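Local coordinates for putative uncharacterized protein (Bacillus anthracis, PDB 3LNO), which is of unknown function but probably takes part in iron-sulfur cluster assembly, at residues L17-D22 and K68-T73; K12-L17 and Y36-D41; M50-I55 and Q62-V67. All coordinates share one frame; numbering follows the deposited sequence.

Contact 1 (L17-D22 and K68-T73)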
loop_
_atom_site.group_PDB
_atom_site.type_symbol
_atom_site.label_atom_id
_atom_site.label_comp_id
_atom_site.label_asym_id
_atom_site.label_seq_id
_atom_site.Cartn_x
_atom_site.Cartn_y
_atom_site.Cartn_z
ATOM N N LEU A 17 1.608 -5.970 0.693
ATOM C CA LEU A 17 1.908 -4.597 1.102
ATOM C C LEU A 17 1.899 -4.456 2.634
ATOM O O LEU A 17 2.316 -3.430 3.183
ATOM C CB LEU A 17 0.922 -3.631 0.448
ATOM C CG LEU A 17 1.084 -3.461 -1.074
ATOM C CD1 LEU A 17 0.019 -2.496 -1.594
ATOM C CD2 LEU A 17 2.505 -2.909 -1.398
ATOM N N GLU A 18 1.465 -5.494 3.337
ATOM C CA GLU A 18 1.596 -5.478 4.803
ATOM C C GLU A 18 3.035 -5.523 5.259
ATOM O O GLU A 18 3.310 -5.304 6.439
ATOM C CB GLU A 18 0.867 -6.641 5.461
ATOM C CG GLU A 18 -0.619 -6.509 5.356
ATOM C CD GLU A 18 -1.336 -7.665 5.987
ATOM O OE1 GLU A 18 -1.026 -8.834 5.652
ATOM O OE2 GLU A 18 -2.216 -7.391 6.826
ATOM N N ALA A 19 3.956 -5.831 4.353
ATOM C CA ALA A 19 5.373 -5.849 4.717
ATOM C C ALA A 19 6.018 -4.496 4.517
ATOM O O ALA A 19 7.227 -4.368 4.685
ATOM C CB ALA A 19 6.120 -6.908 3.915
ATOM N N VAL A 20 5.239 -3.493 4.111
ATOM C CA VAL A 20 5.774 -2.121 3.939
ATOM C C VAL A 20 5.336 -1.273 5.135
ATOM O O VAL A 20 4.139 -1.051 5.347
ATOM C CB VAL A 20 5.227 -1.454 2.642
ATOM C CG1 VAL A 20 5.702 -0.012 2.539
ATOM C CG2 VAL A 20 5.583 -2.281 1.369
ATOM N N ILE A 21 6.296 -0.817 5.932
ATOM C CA ILE A 21 6.002 -0.101 7.169
ATOM C C ILE A 21 6.122 1.416 7.005
ATOM O O ILE A 21 7.062 1.901 6.376
ATOM C CB ILE A 21 6.975 -0.544 8.296
ATOM C CG1 ILE A 21 7.173 -2.067 8.273
ATOM C CG2 ILE A 21 6.454 -0.132 9.657
ATOM C CD1 ILE A 21 5.871 -2.833 8.347
ATOM N N ASP A 22 5.190 2.176 7.577
ATOM C CA ASP A 22 5.440 3.618 7.755
ATOM C C ASP A 22 6.365 3.817 8.958
ATOM O O ASP A 22 5.949 3.607 10.087
ATOM C CB ASP A 22 4.139 4.401 7.955
ATOM C CG ASP A 22 4.383 5.911 8.154
ATOM O OD1 ASP A 22 3.413 6.693 8.127
ATOM O OD2 ASP A 22 5.547 6.326 8.316
ATOM N N LYS A 68 8.027 -0.940 -4.214
ATOM C CA LYS A 68 8.589 -1.637 -5.375
ATOM C C LYS A 68 9.475 -2.810 -4.986
ATOM O O LYS A 68 9.379 -3.886 -5.552
ATOM C CB LYS A 68 9.337 -0.669 -6.288
ATOM C CG LYS A 68 8.427 0.434 -6.817
ATOM C CD LYS A 68 9.145 1.284 -7.851
ATOM C CE LYS A 68 8.153 2.053 -8.727
ATOM N NZ LYS A 68 8.879 2.656 -9.873
ATOM N N LYS A 69 10.328 -2.615 -4.004
ATOM C CA LYS A 69 11.163 -3.714 -3.545
ATOM C C LYS A 69 10.317 -4.859 -2.998
ATOM O O LYS A 69 10.553 -6.043 -3.315
ATOM C CB LYS A 69 12.121 -3.221 -2.465
ATOM C CG LYS A 69 13.011 -4.320 -1.897
ATOM C CD LYS A 69 14.255 -3.760 -1.181
ATOM C CE LYS A 69 13.931 -3.205 0.212
ATOM N NZ LYS A 69 15.174 -2.880 0.996
ATOM N N VAL A 70 9.330 -4.535 -2.168
ATOM C CA VAL A 70 8.594 -5.612 -1.509
ATOM C C VAL A 70 7.833 -6.418 -2.560
ATOM O O VAL A 70 7.886 -7.646 -2.584
ATOM C CB VAL A 70 7.649 -5.085 -0.414
ATOM C CG1 VAL A 70 6.473 -6.073 -0.184
ATOM C CG2 VAL A 70 8.433 -4.837 0.879
ATOM N N LEU A 71 7.140 -5.727 -3.456
ATOM C CA LEU A 71 6.324 -6.459 -4.419
ATOM C C LEU A 71 7.201 -7.229 -5.410
ATOM O O LEU A 71 6.923 -8.393 -5.697
ATOM C CB LEU A 71 5.336 -5.537 -5.125
ATOM C CG LEU A 71 4.296 -4.896 -4.219
ATOM C CD1 LEU A 71 3.346 -4.060 -5.046
ATOM C CD2 LEU A 71 3.501 -5.978 -3.422
ATOM N N SER A 72 8.285 -6.615 -5.900
ATOM C CA SER A 72 9.105 -7.301 -6.891
ATOM C C SER A 72 9.786 -8.507 -6.260
ATOM O O SER A 72 9.967 -9.549 -6.892
ATOM C CB SER A 72 10.146 -6.361 -7.514
ATOM O OG SER A 72 11.038 -5.850 -6.528
ATOM N N THR A 73 10.159 -8.369 -4.998
ATOM C CA THR A 73 10.812 -9.466 -4.303
ATOM C C THR A 73 9.824 -10.553 -3.874
ATOM O O THR A 73 10.064 -11.739 -4.087
ATOM C CB THR A 73 11.539 -8.952 -3.067
ATOM O OG1 THR A 73 12.459 -7.927 -3.475
ATOM C CG2 THR A 73 12.275 -10.088 -2.379
#

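Contact 2 (K12-L17 and Y36-D41)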
loop_
_atom_site.group_PDB
_atom_site.type_symbol
_atom_site.label_atom_id
_atom_site.label_comp_id
_atom_site.label_asym_id
_atom_site.label_seq_id
_atom_site.Cartn_x
_atom_site.Cartn_y
_atom_site.Cartn_z
ATOM N N LYS A 12 -3.581 -10.649 -3.840
ATOM C CA LYS A 12 -2.259 -11.115 -3.424
ATOM C C LYS A 12 -1.284 -9.943 -3.289
ATOM O O LYS A 12 -0.547 -9.834 -2.310
ATOM C CB LYS A 12 -1.725 -12.126 -4.439
ATOM C CG LYS A 12 -0.321 -12.621 -4.108
ATOM C CD LYS A 12 0.173 -13.558 -5.198
ATOM C CE LYS A 12 1.266 -14.492 -4.673
ATOM N NZ LYS A 12 1.838 -15.362 -5.762
ATOM N N LEU A 13 -1.298 -9.034 -4.255
ATOM C CA LEU A 13 -0.428 -7.868 -4.165
ATOM C C LEU A 13 -0.745 -7.056 -2.922
ATOM O O LEU A 13 0.160 -6.573 -2.239
ATOM C CB LEU A 13 -0.544 -6.982 -5.407
ATOM C CG LEU A 13 -0.025 -7.517 -6.746
ATOM C CD1 LEU A 13 -0.375 -6.524 -7.854
ATOM C CD2 LEU A 13 1.462 -7.705 -6.702
ATOM N N TYR A 14 -2.030 -6.873 -2.634
ATOM C CA TYR A 14 -2.415 -6.008 -1.511
ATOM C C TYR A 14 -1.955 -6.611 -0.181
ATOM O O TYR A 14 -1.452 -5.905 0.689
ATOM C CB TYR A 14 -3.938 -5.788 -1.522
ATOM C CG TYR A 14 -4.506 -4.895 -0.447
ATOM C CD1 TYR A 14 -4.639 -3.525 -0.653
ATOM C CD2 TYR A 14 -4.936 -5.425 0.779
ATOM C CE1 TYR A 14 -5.169 -2.703 0.312
ATOM C CE2 TYR A 14 -5.449 -4.600 1.772
ATOM C CZ TYR A 14 -5.585 -3.252 1.522
ATOM O OH TYR A 14 -6.116 -2.442 2.491
ATOM N N ALA A 15 -2.107 -7.922 -0.043
ATOM C CA ALA A 15 -1.697 -8.617 1.184
ATOM C C ALA A 15 -0.193 -8.472 1.397
ATOM O O ALA A 15 0.285 -8.336 2.521
ATOM C CB ALA A 15 -2.096 -10.162 1.135
ATOM N N ASN A 16 0.569 -8.484 0.317
ATOM C CA ASN A 16 2.017 -8.371 0.480
ATOM C C ASN A 16 2.469 -6.966 0.904
ATOM O O ASN A 16 3.571 -6.789 1.421
ATOM C CB ASN A 16 2.737 -8.841 -0.782
ATOM C CG ASN A 16 2.920 -10.337 -0.790
ATOM O OD1 ASN A 16 3.921 -10.848 -0.281
ATOM N ND2 ASN A 16 1.936 -11.056 -1.343
ATOM N N LEU A 17 1.608 -5.970 0.693
ATOM C CA LEU A 17 1.908 -4.597 1.102
ATOM C C LEU A 17 1.899 -4.456 2.634
ATOM O O LEU A 17 2.316 -3.430 3.183
ATOM C CB LEU A 17 0.922 -3.631 0.448
ATOM C CG LEU A 17 1.084 -3.461 -1.074
ATOM C CD1 LEU A 17 0.019 -2.496 -1.594
ATOM C CD2 LEU A 17 2.505 -2.909 -1.398
ATOM N N TYR A 36 -5.201 3.014 -1.396
ATOM C CA TYR A 36 -6.547 3.270 -1.948
ATOM C C TYR A 36 -6.966 2.307 -3.054
ATOM O O TYR A 36 -8.135 2.013 -3.227
ATOM C CB TYR A 36 -6.619 4.696 -2.512
ATOM C CG TYR A 36 -6.632 5.765 -1.469
ATOM C CD1 TYR A 36 -6.705 5.434 -0.124
ATOM C CD2 TYR A 36 -6.567 7.120 -1.827
ATOM C CE1 TYR A 36 -6.725 6.412 0.860
ATOM C CE2 TYR A 36 -6.596 8.108 -0.863
ATOM C CZ TYR A 36 -6.692 7.730 0.484
ATOM O OH TYR A 36 -6.749 8.664 1.454
ATOM N N ASP A 37 -6.018 1.815 -3.836
ATOM C CA ASP A 37 -6.427 0.964 -4.959
ATOM C C ASP A 37 -5.255 0.142 -5.419
ATOM O O ASP A 37 -4.144 0.654 -5.496
ATOM C CB ASP A 37 -6.922 1.835 -6.127
ATOM C CG ASP A 37 -7.588 1.021 -7.224
ATOM O OD1 ASP A 37 -8.142 -0.074 -6.952
ATOM O OD2 ASP A 37 -7.580 1.498 -8.372
ATOM N N VAL A 38 -5.492 -1.130 -5.730
ATOM C CA VAL A 38 -4.479 -1.895 -6.430
ATOM C C VAL A 38 -5.154 -2.465 -7.660
ATOM O O VAL A 38 -6.184 -3.134 -7.542
ATOM C CB VAL A 38 -3.966 -3.063 -5.541
ATOM C CG1 VAL A 38 -2.972 -3.931 -6.301
ATOM C CG2 VAL A 38 -3.352 -2.525 -4.253
ATOM N N THR A 39 -4.611 -2.212 -8.847
ATOM C CA THR A 39 -5.184 -2.837 -10.020
ATOM C C THR A 39 -4.085 -3.497 -10.845
ATOM O O THR A 39 -2.963 -3.008 -10.907
ATOM C CB THR A 39 -5.926 -1.845 -10.905
ATOM O OG1 THR A 39 -4.971 -0.959 -11.482
ATOM C CG2 THR A 39 -6.961 -1.034 -10.100
ATOM N N ALA A 40 -4.417 -4.607 -11.498
ATOM C CA ALA A 40 -3.425 -5.340 -12.275
ATOM C C ALA A 40 -4.050 -5.676 -13.607
ATOM O O ALA A 40 -5.220 -6.058 -13.661
ATOM C CB ALA A 40 -3.042 -6.622 -11.554
ATOM N N ASP A 41 -3.283 -5.570 -14.681
ATOM C CA ASP A 41 -3.827 -5.899 -15.993
ATOM C C ASP A 41 -3.567 -7.361 -16.342
ATOM O O ASP A 41 -3.073 -8.130 -15.507
ATOM C CB ASP A 41 -3.341 -4.930 -17.088
ATOM C CG ASP A 41 -1.864 -5.096 -17.443
ATOM O OD1 ASP A 41 -1.184 -6.020 -16.949
ATOM O OD2 ASP A 41 -1.369 -4.267 -18.236
#

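Contact 3 (M50-I55 and Q62-V67)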
loop_
_atom_site.group_PDB
_atom_site.type_symbol
_atom_site.label_atom_id
_atom_site.label_comp_id
_atom_site.label_asym_id
_atom_site.label_seq_id
_atom_site.Cartn_x
_atom_site.Cartn_y
_atom_site.Cartn_z
HETATM N N MSE A 50 -1.908 5.252 -3.696
HETATM C CA MSE A 50 -1.866 5.419 -2.262
HETATM C C MSE A 50 -1.673 6.881 -1.903
HETATM O O MSE A 50 -1.410 7.729 -2.773
HETATM C CB MSE A 50 -0.733 4.575 -1.679
HETATM C CG MSE A 50 0.655 5.065 -2.075
HETATM SE SE MSE A 50 2.034 3.864 -1.330
HETATM C CE MSE A 50 1.700 4.073 0.596
ATOM N N THR A 51 -1.833 7.181 -0.623
ATOM C CA THR A 51 -1.542 8.523 -0.127
ATOM C C THR A 51 -0.545 8.432 1.031
ATOM O O THR A 51 -0.030 7.354 1.307
ATOM C CB THR A 51 -2.817 9.241 0.285
ATOM O OG1 THR A 51 -2.517 10.624 0.481
ATOM C CG2 THR A 51 -3.382 8.651 1.583
HETATM N N MSE A 52 -0.226 9.552 1.673
HETATM C CA MSE A 52 0.638 9.540 2.858
HETATM C C MSE A 52 -0.155 10.101 4.023
HETATM O O MSE A 52 -1.261 10.613 3.829
HETATM C CB MSE A 52 1.865 10.405 2.630
HETATM C CG MSE A 52 2.697 9.945 1.448
HETATM SE SE MSE A 52 3.627 8.321 1.959
HETATM C CE MSE A 52 3.554 7.447 0.207
ATOM N N THR A 53 0.389 10.030 5.230
ATOM C CA THR A 53 -0.346 10.571 6.371
ATOM C C THR A 53 -0.530 12.096 6.326
ATOM O O THR A 53 -1.448 12.625 6.940
ATOM C CB THR A 53 0.279 10.158 7.705
ATOM O OG1 THR A 53 1.652 10.576 7.744
ATOM C CG2 THR A 53 0.214 8.668 7.856
ATOM N N SER A 54 0.345 12.784 5.595
ATOM C CA SER A 54 0.339 14.250 5.486
ATOM C C SER A 54 1.126 14.642 4.246
ATOM O O SER A 54 2.099 13.967 3.894
ATOM C CB SER A 54 1.012 14.902 6.706
ATOM O OG SER A 54 2.359 14.444 6.845
ATOM N N ILE A 55 0.717 15.724 3.588
ATOM C CA ILE A 55 1.463 16.232 2.443
ATOM C C ILE A 55 2.933 16.428 2.809
ATOM O O ILE A 55 3.825 16.190 1.989
ATOM C CB ILE A 55 0.900 17.561 1.925
ATOM C CG1 ILE A 55 -0.527 17.372 1.420
ATOM C CG2 ILE A 55 1.756 18.079 0.779
ATOM C CD1 ILE A 55 -0.590 17.101 -0.060
ATOM N N GLN A 62 10.945 6.965 0.632
ATOM C CA GLN A 62 11.303 5.642 1.131
ATOM C C GLN A 62 10.134 4.648 1.072
ATOM O O GLN A 62 10.330 3.463 0.819
ATOM C CB GLN A 62 11.838 5.739 2.554
ATOM C CG GLN A 62 12.337 4.412 3.093
ATOM C CD GLN A 62 12.745 4.491 4.548
ATOM O OE1 GLN A 62 13.187 5.542 5.026
ATOM N NE2 GLN A 62 12.603 3.377 5.264
ATOM N N ILE A 63 8.916 5.126 1.303
ATOM C CA ILE A 63 7.758 4.237 1.275
ATOM C C ILE A 63 7.532 3.690 -0.136
ATOM O O ILE A 63 7.416 2.480 -0.334
ATOM C CB ILE A 63 6.514 4.908 1.919
ATOM C CG1 ILE A 63 6.729 5.024 3.431
ATOM C CG2 ILE A 63 5.248 4.119 1.622
ATOM C CD1 ILE A 63 5.654 5.813 4.173
ATOM N N VAL A 64 7.561 4.575 -1.127
ATOM C CA VAL A 64 7.409 4.163 -2.503
ATOM C C VAL A 64 8.459 3.161 -3.001
ATOM O O VAL A 64 8.109 2.159 -3.640
ATOM C CB VAL A 64 7.427 5.359 -3.444
ATOM C CG1 VAL A 64 7.546 4.870 -4.891
ATOM C CG2 VAL A 64 6.171 6.216 -3.225
ATOM N N SER A 65 9.744 3.423 -2.757
ATOM C CA SER A 65 10.750 2.432 -3.154
ATOM C C SER A 65 10.570 1.109 -2.379
ATOM O O SER A 65 10.806 0.022 -2.913
ATOM C CB SER A 65 12.198 2.970 -3.056
ATOM O OG SER A 65 12.431 3.609 -1.821
ATOM N N ASP A 66 10.125 1.202 -1.128
ATOM C CA ASP A 66 9.827 -0.002 -0.353
ATOM C C ASP A 66 8.676 -0.819 -0.976
ATOM O O ASP A 66 8.729 -2.050 -1.036
ATOM C CB ASP A 66 9.501 0.373 1.080
ATOM C CG ASP A 66 10.494 -0.188 2.057
ATOM O OD1 ASP A 66 11.688 0.191 1.976
ATOM O OD2 ASP A 66 10.079 -1.019 2.904
ATOM N N VAL A 67 7.657 -0.131 -1.481
ATOM C CA VAL A 67 6.598 -0.800 -2.225
ATOM C C VAL A 67 7.174 -1.580 -3.414
ATOM O O VAL A 67 6.886 -2.764 -3.591
ATOM C CB VAL A 67 5.492 0.199 -2.709
ATOM C CG1 VAL A 67 4.591 -0.458 -3.711
ATOM C CG2 VAL A 67 4.634 0.684 -1.542
#

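Contact 1 (L17-D22 and K68-T73)
V70 packs against A19 and V20 across this contact. Its side chain can be followed branch by branch. V70 CB sits 3.9 Å from V20 CG2, so even the stem of the valine is in contact. V70 CG1, anti to the backbone N (chi1 155°), lies between two methyls, 4.2 Å from both A19 CB and V20 CG2. V70 CG2 meets V20 CG2 at 3.9 Å. The same methyl, V70 CG2, also rests 4.0 Å from the carbonyl oxygen A19 O.

The two backbones belong to different elements of an alpha-beta fold. Residues 17-19 form a short 3-10 turn just after helix 3-16, and V20 N bonds to L17 O at 3.1 Å. Residues 68-73 lie in helix 60-74. The turn packs on the flank of that helix, and V20 also touches D66 one turn earlier.

Deeper in, L17 meets L71. L17 CD2 lies 3.8 Å from L71 CD2 and is almost as close to CG and CD1 of L71, so one methyl sits over the branched end of the other leucine. L71 in turn touches I81 of strand 81-85. On helix 60-74, S72 OG bonds back to K68 O at 2.7 Å, from the opposite face of that carbonyl to S72 N.

Contact 2 (K12-L17 and Y36-D41)
Helix 3-16 passes over strand 35-40 with Y14 and V38 as the nearest backbone pair, their CA atoms 6.7 Å apart. V38 points at the helix and does most of the work on the strand side. Its two methyls go to different partners. V38 CG1 lies 4.0 Å from L13 CD1. It is as near to L13 CB, so it touches both the root and a tip of the leucine. V38 CG2 meets the ring of Y14, 4.0 Å from Y14 CD1. This methyl comes in at the ring edge, in the ring plane, and not over a face. The tyrosine CG is anti to its backbone N (chi1 -179°), which sends the side chain out along the flank of the helix, and chi2 of 90° turns the ring edge to the valine. V38 CG2 also reaches L17 CD1, more loosely, at 4.3 Å.

Within segment 12-17, N16 ND2 donates to K12 O at 2.9 Å in a nearly straight bond, with an N-H...O angle of 171°. It comes from above the carbonyl plane, while N16 N approaches from the other face.

Y36 and D37 form a classic beta bulge opposite T49 of strand 46-50. L13 also touches A46 of that strand, E10 accepts from A40 N, and L17 continues onto V30 of helix 29-32 and V67 of helix 60-74.

Contact 3 (M50-I55 and Q62-V67)
This contact lies in a beta-alpha-beta crossover: strand 46-50 leads through a loop into helix 60-74, and the chain returns as strand 81-85, parallel to and beside the first strand. M50 lies in strand 46-50, M52 lies in the loop, and both reach back to the first part of the helix. Both are selenomethionines in the crystallised protein.

The backbones stand well apart, with 9.0 Å between the CA atoms of M52 and I63. Long side chains bridge the distance. M50 points at the helix, and a bend at its third torsion (chi3 -62°) turns its terminal methyl to I63. M50 CE lies 3.7 Å from I63 CG2. One atom back, M50 SE passes V67 CG2 at 4.1 Å. M52 starts out less directly, but its chain bends at chi2 (-73°) and again at chi3, and its end comes close. M52 SE lies 3.9 Å from I63 CD1, and M52 CE is 4.0 Å from I63 CG2. The two selenomethionine methyls therefore share one methyl of I63, while its CD1 branch takes the selenium of M52. M52 CE also skirts V64 CG2 at 4.5 Å.

I29, V83 and W87 lie around it. I29 touches M50, I63 and V67, V83 touches M50, V64 and V67, and W87 touches M52. The meeting atoms are methyls and selenium, so the contact rests on van der Waals packing and the fit of shapes, without directional bonds to fix the rotation of the side-chain ends.

From the N terminus, helix 3-16 comes first and takes part in contact 2, which closes a loop when strand 35-40 returns to it. Contact 1 starts at L17, the residue the two share, and closes much later on helix 60-74. Their segments alternate along the chain, so the two contacts cross. Contact 3 opens after contact 2 has closed, and it lies wholly within the span of contact 1. It shares helix 60-74 with contact 1. Contacts 1 and 2 tie the N-terminal helix and its following turn to helix 60-74 and to the sheet; contact 3 ties helix 60-74 to strand 46-50 and the loop after it.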